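Local atomic coordinates of MupZ (Pseudomonas fluorescens, PDB entry 6FXD), a protein that probably acts as an epoxide hydrolase in mupirocin biosynthesis, where a Rieske oxygenase/epoxide hydrolase cascade creates oxygen heterocycles. Residues Glu38-Tyr43 and Tyr60-Asn65; Asn83-Ile88 and Gly118-Met123; Tyr104-His107 and Glu112-Lys115. One frame throughout, in Å; residues are numbered along the deposited sequence. Where two conformers were deposited one is given.

Along the chain, contact 1 (38-43 with 60-65) closes before contact 2 (83-88 with 118-123) opens, and contact 3 (104-107 with 112-115) is nested inside the loop that contact 2 closes. Contact 1 packs helix 37-51 on the outermost strand 57-65; contact 3 lies about 23 Å away, centre to centre, at strand 100-108 of the same mixed sheet. The centres of contacts 2 and 3 are about 11 Å apart, and the two touch through M123 with Y104 and L120 with V106. Contact 2 meets contact 1 where Y60 reaches H84, although their centres are about 20 Å apart. Contacts 1 and 3 both touch the second subunit, so the sheet they share also takes part in the assembly.

Contact 1 (Glu38-Tyr43 and Tyr60-Asn65); sequences EAFKAY and YGFSFN
K41 lays its side chain across one face of the F64 ring, while F40, one residue earlier on helix 37-51, meets the same ring at its edge. The charged part is a cation-pi contact: K41 NZ lies 4.5 Å from the F64 ring centroid, 23° off the ring normal. On the same face K41 CE makes a CH-pi contact, 3.7 Å from that centroid and 6° off the normal. The lysine is extended beyond CG, which carries CE to the ring centre while K41 CG rests 3.8 Å from F64 CZ. The purely apolar part belongs to F40. Its CD1 comes 3.8 Å from F64 CE2, the two rings meeting rim to rim with planes at 89°. A looser touch joins F40 CE1 to F62 CD1 at 4.4 Å, and F30 packs edge-to-face with F40. Strand 57-65 continues the sheet by pairing antiparallel with a strand of the second subunit. K41 NZ also forms a salt bridge with E131 of that subunit, so the ammonium is shared between an aromatic face and a carboxylate, coupling helix packing to the subunit interface.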
loop_
_atom_site.group_PDB
_atom_site.type_symbol
_atom_site.label_atom_id
_atom_site.label_comp_id
_atom_site.label_asym_id
_atom_site.label_seq_id
_atom_site.Cartn_x
_atom_site.Cartn_y
_atom_site.Cartn_z
ATOM N N GLU A 38 36.422 14.317 18.548
ATOM C CA GLU A 38 35.843 14.646 19.856
ATOM C C GLU A 38 35.051 15.951 19.808
ATOM O O GLU A 38 34.005 16.081 20.465
ATOM C CB GLU A 38 36.925 14.694 20.940
ATOM C CG GLU A 38 37.574 13.343 21.220
ATOM C CD GLU A 38 36.556 12.230 21.412
ATOM O OE1 GLU A 38 35.559 12.441 22.143
ATOM O OE2 GLU A 38 36.752 11.139 20.826
ATOM N N ALA A 39 35.530 16.921 19.029
ATOM C CA ALA A 39 34.762 18.144 18.827
ATOM C C ALA A 39 33.446 17.855 18.106
ATOM O O ALA A 39 32.407 18.434 18.442
ATOM C CB ALA A 39 35.592 19.176 18.058
ATOM N N PHE A 40 33.479 16.996 17.081
ATOM C CA PHE A 40 32.246 16.609 16.409
ATOM C C PHE A 40 31.248 16.007 17.391
ATOM O O PHE A 40 30.073 16.386 17.408
ATOM C CB PHE A 40 32.574 15.618 15.287
ATOM C CG PHE A 40 31.383 15.230 14.429
ATOM C CD1 PHE A 40 30.498 14.247 14.840
ATOM C CD2 PHE A 40 31.161 15.861 13.211
ATOM C CE1 PHE A 40 29.396 13.900 14.062
ATOM C CE2 PHE A 40 30.056 15.508 12.410
ATOM C CZ PHE A 40 29.179 14.541 12.833
ATOM N N LYS A 41 31.709 15.075 18.231
ATOM C CA LYS A 41 30.816 14.460 19.210
ATOM C C LYS A 41 30.251 15.483 20.199
ATOM O O LYS A 41 29.086 15.391 20.603
ATOM C CB LYS A 41 31.538 13.316 19.917
ATOM C CG LYS A 41 31.826 12.155 18.959
ATOM C CD LYS A 41 32.408 10.940 19.684
ATOM C CE LYS A 41 32.629 9.760 18.702
ATOM N NZ LYS A 41 32.889 8.499 19.424
ATOM N N ALA A 42 31.056 16.470 20.601
ATOM C CA ALA A 42 30.545 17.520 21.481
ATOM C C ALA A 42 29.436 18.315 20.796
ATOM O O ALA A 42 28.407 18.634 21.417
ATOM C CB ALA A 42 31.697 18.430 21.887
ATOM N N TYR A 43 29.645 18.688 19.530
ATOM C CA TYR A 43 28.625 19.444 18.813
ATOM C C TYR A 43 27.348 18.645 18.613
ATOM O O TYR A 43 26.295 19.223 18.369
ATOM C CB TYR A 43 29.148 19.927 17.470
ATOM C CG TYR A 43 29.718 21.291 17.536
ATOM C CD1 TYR A 43 28.885 22.392 17.584
ATOM C CD2 TYR A 43 31.085 21.483 17.576
ATOM C CE1 TYR A 43 29.408 23.668 17.657
ATOM C CE2 TYR A 43 31.620 22.759 17.648
ATOM C CZ TYR A 43 30.774 23.842 17.688
ATOM O OH TYR A 43 31.305 25.114 17.751
ATOM N N TYR A 60 16.161 11.431 16.409
ATOM C CA TYR A 60 17.353 12.120 15.914
ATOM C C TYR A 60 18.526 11.594 16.739
ATOM O O TYR A 60 18.658 11.945 17.919
ATOM C CB TYR A 60 17.190 13.624 16.079
ATOM C CG TYR A 60 18.237 14.482 15.413
ATOM C CD1 TYR A 60 18.193 14.751 14.044
ATOM C CD2 TYR A 60 19.247 15.070 16.169
ATOM C CE1 TYR A 60 19.142 15.584 13.453
ATOM C CE2 TYR A 60 20.198 15.872 15.588
ATOM C CZ TYR A 60 20.144 16.141 14.242
ATOM O OH TYR A 60 21.116 16.954 13.708
ATOM N N GLY A 61 19.374 10.770 16.141
ATOM C CA GLY A 61 20.440 10.128 16.892
ATOM C C GLY A 61 21.704 9.937 16.080
ATOM O O GLY A 61 21.652 9.609 14.890
ATOM N N PHE A 62 22.850 10.110 16.742
ATOM C CA PHE A 62 24.165 10.008 16.117
ATOM C C PHE A 62 24.846 8.703 16.517
ATOM O O PHE A 62 24.858 8.333 17.699
ATOM C CB PHE A 62 25.070 11.177 16.528
ATOM C CG PHE A 62 24.695 12.484 15.899
ATOM C CD1 PHE A 62 25.127 12.821 14.608
ATOM C CD2 PHE A 62 23.897 13.389 16.589
ATOM C CE1 PHE A 62 24.786 14.048 14.045
ATOM C CE2 PHE A 62 23.546 14.600 16.020
ATOM C CZ PHE A 62 23.983 14.927 14.758
ATOM N N SER A 63 25.447 8.028 15.537
ATOM C CA SER A 63 26.169 6.775 15.744
ATOM C C SER A 63 27.512 6.842 15.031
ATOM O O SER A 63 27.707 7.649 14.123
ATOM C CB SER A 63 25.413 5.574 15.164
ATOM O OG SER A 63 24.105 5.506 15.678
ATOM N N PHE A 64 28.430 5.962 15.425
ATOM C CA PHE A 64 29.803 6.028 14.933
ATOM C C PHE A 64 30.374 4.649 14.654
ATOM O O PHE A 64 30.188 3.708 15.435
ATOM C CB PHE A 64 30.713 6.797 15.927
ATOM C CG PHE A 64 30.267 8.221 16.129
ATOM C CD1 PHE A 64 29.312 8.529 17.101
ATOM C CD2 PHE A 64 30.766 9.233 15.329
ATOM C CE1 PHE A 64 28.859 9.818 17.250
ATOM C CE2 PHE A 64 30.329 10.550 15.502
ATOM C CZ PHE A 64 29.366 10.824 16.456
ATOM N N ASN A 65 31.040 4.543 13.508
ATOM C CA ASN A 65 31.869 3.408 13.131
ATOM C C ASN A 65 33.281 3.987 13.064
ATOM O O ASN A 65 33.750 4.389 11.996
ATOM C CB ASN A 65 31.409 2.882 11.785
ATOM C CG ASN A 65 32.170 1.637 11.346
ATOM O OD1 ASN A 65 32.969 1.090 12.097
ATOM N ND2 ASN A 65 31.893 1.169 10.132
#

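Contact 2 (Asn83-Ile88 and Gly118-Met123); sequences NHLVNI and GPLAFM
Helix 78-94 is covered here by the loop that leads from helix 110-113 to strand 126-135, and L85 is the helix residue that meets it, touching L120 and F122. The loop is tightly wound: G118 to A121 form a type I beta turn, closed by the bond from A121 N to G118 O, a short 3-10 segment includes residues 121-123, and M123 N bonds to L120 O at 2.8 Å. This winding presents L120 and F122 to the same leucine.

Most of the touching is done by one methyl, L85 CD2. It sits 3.7 Å from L120 CD2, with L85 CD1 a little farther from the same methyl at 4.1 Å, so L120 CD2 meets both ends of the leucine fork. L85 CD2 also approaches the edge of the F122 ring, near its plane, at 4.1 Å from CE1. A chi1 of 78° sets F122 CG between the backbone N and the carbonyl carbon and brings the ring's edge to L85, the two side chains approaching head-on from opposite sides. M123 CG lies over one face of that ring, 3.6 Å above its plane and offset toward the rim. The contact is thus apolar and partly buried, with L120 its inner member and F122 at the exposed margin.

Around it, L120 also packs on L81 of helix 78-94 and on V106 of strand 100-108, and M123 reaches I101 and Y104 of that strand. Another side of the helix is turned to helix 37-51, where I88 rests on F47, K50 and T51.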
loop_
_atom_site.group_PDB
_atom_site.type_symbol
_atom_site.label_atom_id
_atom_site.label_comp_id
_atom_site.label_asym_id
_atom_site.label_seq_id
_atom_site.Cartn_x
_atom_site.Cartn_y
_atom_site.Cartn_z
ATOM N N ASN A 83 11.410 21.521 7.580
ATOM C CA ASN A 83 11.492 22.406 8.741
ATOM C C ASN A 83 12.830 22.256 9.438
ATOM O O ASN A 83 13.373 23.238 9.961
ATOM C CB ASN A 83 10.363 22.140 9.740
ATOM C CG ASN A 83 9.010 22.531 9.221
ATOM O OD1 ASN A 83 8.896 23.290 8.263
ATOM N ND2 ASN A 83 7.965 22.042 9.878
ATOM N N HIS A 84 13.371 21.033 9.467
ATOM C CA HIS A 84 14.672 20.807 10.099
ATOM C C HIS A 84 15.781 21.534 9.353
ATOM O O HIS A 84 16.671 22.141 9.971
ATOM C CB HIS A 84 14.976 19.308 10.131
ATOM C CG HIS A 84 16.355 18.978 10.618
ATOM N ND1 HIS A 84 16.733 19.134 11.937
ATOM C CD2 HIS A 84 17.436 18.478 9.972
ATOM C CE1 HIS A 84 17.991 18.754 12.079
ATOM N NE2 HIS A 84 18.438 18.346 10.904
ATOM N N LEU A 85 15.745 21.471 8.022
ATOM C CA LEU A 85 16.715 22.167 7.189
ATOM C C LEU A 85 16.773 23.647 7.539
ATOM O O LEU A 85 17.861 24.218 7.663
ATOM C CB LEU A 85 16.315 21.993 5.724
ATOM C CG LEU A 85 17.422 21.845 4.691
ATOM C CD1 LEU A 85 18.090 20.505 4.901
ATOM C CD2 LEU A 85 16.842 21.942 3.291
ATOM N N VAL A 86 15.609 24.280 7.709
ATOM C CA VAL A 86 15.568 25.693 8.075
ATOM C C VAL A 86 16.073 25.898 9.498
ATOM O O VAL A 86 16.803 26.860 9.785
ATOM C CB VAL A 86 14.144 26.254 7.901
ATOM C CG1 VAL A 86 14.065 27.687 8.430
ATOM C CG2 VAL A 86 13.718 26.186 6.438
ATOM N N ASN A 87 15.667 25.017 10.418
ATOM C CA ASN A 87 16.006 25.186 11.831
ATOM C C ASN A 87 17.509 25.082 12.055
ATOM O O ASN A 87 18.087 25.826 12.864
ATOM C CB ASN A 87 15.276 24.114 12.648
ATOM C CG ASN A 87 15.514 24.229 14.152
ATOM O OD1 ASN A 87 15.489 25.322 14.714
ATOM N ND2 ASN A 87 15.700 23.091 14.809
ATOM N N ILE A 88 18.160 24.165 11.339
ATOM C CA ILE A 88 19.546 23.809 11.587
ATOM C C ILE A 88 20.514 24.568 10.701
ATOM O O ILE A 88 21.730 24.397 10.845
ATOM C CB ILE A 88 19.726 22.281 11.436
ATOM C CG1 ILE A 88 20.717 21.757 12.474
ATOM C CG2 ILE A 88 20.088 21.899 9.985
ATOM C CD1 ILE A 88 20.095 21.592 13.847
ATOM N N GLY A 118 13.279 18.736 -5.075
ATOM C CA GLY A 118 13.670 20.095 -5.382
ATOM C C GLY A 118 14.487 20.740 -4.273
ATOM O O GLY A 118 15.638 21.135 -4.479
ATOM N N PRO A 119 13.901 20.863 -3.074
ATOM C CA PRO A 119 14.629 21.506 -1.964
ATOM C C PRO A 119 15.949 20.852 -1.591
ATOM O O PRO A 119 16.862 21.560 -1.147
ATOM C CB PRO A 119 13.629 21.444 -0.800
ATOM C CG PRO A 119 12.303 21.263 -1.422
ATOM C CD PRO A 119 12.507 20.553 -2.714
ATOM N N LEU A 120 16.083 19.530 -1.719
ATOM C CA LEU A 120 17.297 18.847 -1.293
ATOM C C LEU A 120 18.278 18.592 -2.432
ATOM O O LEU A 120 19.293 17.923 -2.216
ATOM C CB LEU A 120 16.951 17.524 -0.599
ATOM C CG LEU A 120 15.987 17.636 0.582
ATOM C CD1 LEU A 120 15.810 16.269 1.253
ATOM C CD2 LEU A 120 16.491 18.663 1.566
ATOM N N ALA A 121 18.000 19.101 -3.633
ATOM C CA ALA A 121 18.858 18.790 -4.776
ATOM C C ALA A 121 20.313 19.147 -4.492
ATOM O O ALA A 121 21.232 18.449 -4.938
ATOM C CB ALA A 121 18.356 19.523 -6.020
ATOM N N PHE A 122 20.540 20.219 -3.726
ATOM C CA PHE A 122 21.903 20.659 -3.438
ATOM C C PHE A 122 22.696 19.629 -2.641
ATOM O O PHE A 122 23.931 19.681 -2.640
ATOM C CB PHE A 122 21.888 22.011 -2.720
ATOM C CG PHE A 122 21.546 21.926 -1.252
ATOM C CD1 PHE A 122 20.224 21.875 -0.835
ATOM C CD2 PHE A 122 22.549 21.917 -0.292
ATOM C CE1 PHE A 122 19.910 21.809 0.510
ATOM C CE2 PHE A 122 22.241 21.850 1.062
ATOM C CZ PHE A 122 20.924 21.802 1.463
ATOM N N MET A 123 22.016 18.704 -1.962
ATOM C CA MET A 123 22.667 17.641 -1.212
ATOM C C MET A 123 22.970 16.416 -2.060
ATOM O O MET A 123 23.574 15.467 -1.549
ATOM C CB MET A 123 21.791 17.205 -0.035
ATOM C CG MET A 123 21.670 18.228 1.067
ATOM S SD MET A 123 23.252 18.574 1.871
ATOM C CE MET A 123 23.770 16.943 2.398
#

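Contact 3 (Tyr104-His107 and Glu112-Lys115); sequences YEVH and ELDK
Strand 104-107 and the segment 112-115, which begins in helix 110-113, are closest in backbone at H107 and L113, whose CA atoms are 7.7 Å apart. L113 points toward the strand and carries the contact with both methyls. Its CD1 lies 4.0 Å from V106 CG1 and at the same distance from H107 C, while L113 CD2 rests 3.9 Å from V106 O. A chi1 of 178° turns V106 CG1 to the L113 methyl, and the two side chains run alongside each other with opposite headings. F127 of strand 126-135 packs on both V106 and L113. The CB of H107 points away from the helix, and its ring serves a different partner: NE2 donates to E105 OE1 at 2.8 Å and 164°, with that oxygen 2° out of the ring plane and offering its anti lone pair. H107 ND1 bonds to S63 OG of the second subunit, and E105 OE1 also to Y29 OH of that subunit. Within 112-115, K115 NZ forms a salt bridge with E112 OE2 at 3.0 Å. The strand therefore has two chemically distinct sides, an apolar one where V106 meets L113 and a polar one whose linked histidine and carboxylate, with both ring nitrogens bonded, reach the subunit interface.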
loop_
_atom_site.group_PDB
_atom_site.type_symbol
_atom_site.label_atom_id
_atom_site.label_comp_id
_atom_site.label_asym_id
_atom_site.label_seq_id
_atom_site.Cartn_x
_atom_site.Cartn_y
_atom_site.Cartn_z
ATOM N N TYR A 104 24.345 10.892 1.520
ATOM C CA TYR A 104 23.137 11.464 2.115
ATOM C C TYR A 104 21.938 10.739 1.514
ATOM O O TYR A 104 21.626 10.915 0.331
ATOM C CB TYR A 104 23.067 12.981 1.900
ATOM C CG TYR A 104 21.881 13.631 2.567
ATOM C CD1 TYR A 104 21.821 13.760 3.948
ATOM C CD2 TYR A 104 20.809 14.104 1.815
ATOM C CE1 TYR A 104 20.733 14.352 4.565
ATOM C CE2 TYR A 104 19.717 14.693 2.418
ATOM C CZ TYR A 104 19.687 14.821 3.795
ATOM O OH TYR A 104 18.604 15.402 4.405
ATOM N N GLU A 105 21.270 9.930 2.324
ATOM C CA GLU A 105 20.140 9.128 1.867
ATOM C C GLU A 105 18.843 9.668 2.444
ATOM O O GLU A 105 18.796 10.108 3.591
ATOM C CB GLU A 105 20.262 7.673 2.319
ATOM C CG GLU A 105 21.479 7.005 1.802
ATOM C CD GLU A 105 21.526 5.513 2.103
ATOM O OE1 GLU A 105 20.543 4.943 2.642
ATOM O OE2 GLU A 105 22.577 4.916 1.820
ATOM N N VAL A 106 17.777 9.596 1.655
ATOM C CA VAL A 106 16.451 9.992 2.104
ATOM C C VAL A 106 15.503 8.859 1.747
ATOM O O VAL A 106 15.412 8.478 0.574
ATOM C CB VAL A 106 15.991 11.309 1.457
ATOM C CG1 VAL A 106 14.594 11.646 1.927
ATOM C CG2 VAL A 106 16.951 12.451 1.826
ATOM N N HIS A 107 14.797 8.328 2.740
ATOM C CA HIS A 107 13.864 7.221 2.555
ATOM C C HIS A 107 12.462 7.660 2.936
ATOM O O HIS A 107 12.274 8.322 3.957
ATOM C CB HIS A 107 14.234 6.044 3.457
ATOM C CG HIS A 107 15.597 5.483 3.203
ATOM N ND1 HIS A 107 15.792 4.185 2.775
ATOM C CD2 HIS A 107 16.827 6.032 3.310
ATOM C CE1 HIS A 107 17.088 3.956 2.648
ATOM N NE2 HIS A 107 17.736 5.065 2.952
ATOM N N GLU A 112 5.746 11.796 -0.672
ATOM C CA GLU A 112 6.485 12.719 0.180
ATOM C C GLU A 112 7.852 13.047 -0.406
ATOM O O GLU A 112 8.300 14.198 -0.340
ATOM C CB GLU A 112 6.621 12.139 1.590
ATOM C CG GLU A 112 5.303 11.990 2.341
ATOM C CD GLU A 112 4.613 13.322 2.581
ATOM O OE1 GLU A 112 5.230 14.196 3.218
ATOM O OE2 GLU A 112 3.461 13.508 2.125
ATOM N N LEU A 113 8.531 12.055 -0.993
ATOM C CA LEU A 113 9.842 12.325 -1.571
ATOM C C LEU A 113 9.744 13.288 -2.750
ATOM O O LEU A 113 10.683 14.053 -3.000
ATOM C CB LEU A 113 10.540 11.025 -1.973
ATOM C CG LEU A 113 11.577 10.478 -0.977
ATOM C CD1 LEU A 113 11.022 10.478 0.439
ATOM C CD2 LEU A 113 12.066 9.088 -1.365
ATOM N N ASP A 114 8.626 13.259 -3.486
ATOM C CA ASP A 114 8.404 14.246 -4.540
ATOM C C ASP A 114 8.512 15.672 -4.007
ATOM O O ASP A 114 8.940 16.572 -4.738
ATOM C CB ASP A 114 7.030 14.027 -5.185
ATOM C CG ASP A 114 6.990 12.801 -6.093
ATOM O OD1 ASP A 114 8.060 12.255 -6.424
ATOM O OD2 ASP A 114 5.876 12.382 -6.472
ATOM N N LYS A 115 8.129 15.898 -2.747
ATOM C CA LYS A 115 8.217 17.227 -2.144
ATOM C C LYS A 115 9.635 17.597 -1.736
ATOM O O LYS A 115 9.883 18.775 -1.437
ATOM C CB LYS A 115 7.288 17.317 -0.931
ATOM C CG LYS A 115 5.826 16.978 -1.230
ATOM C CD LYS A 115 5.012 16.823 0.057
ATOM C CE LYS A 115 3.588 16.362 -0.254
ATOM N NZ LYS A 115 2.752 16.144 0.964
#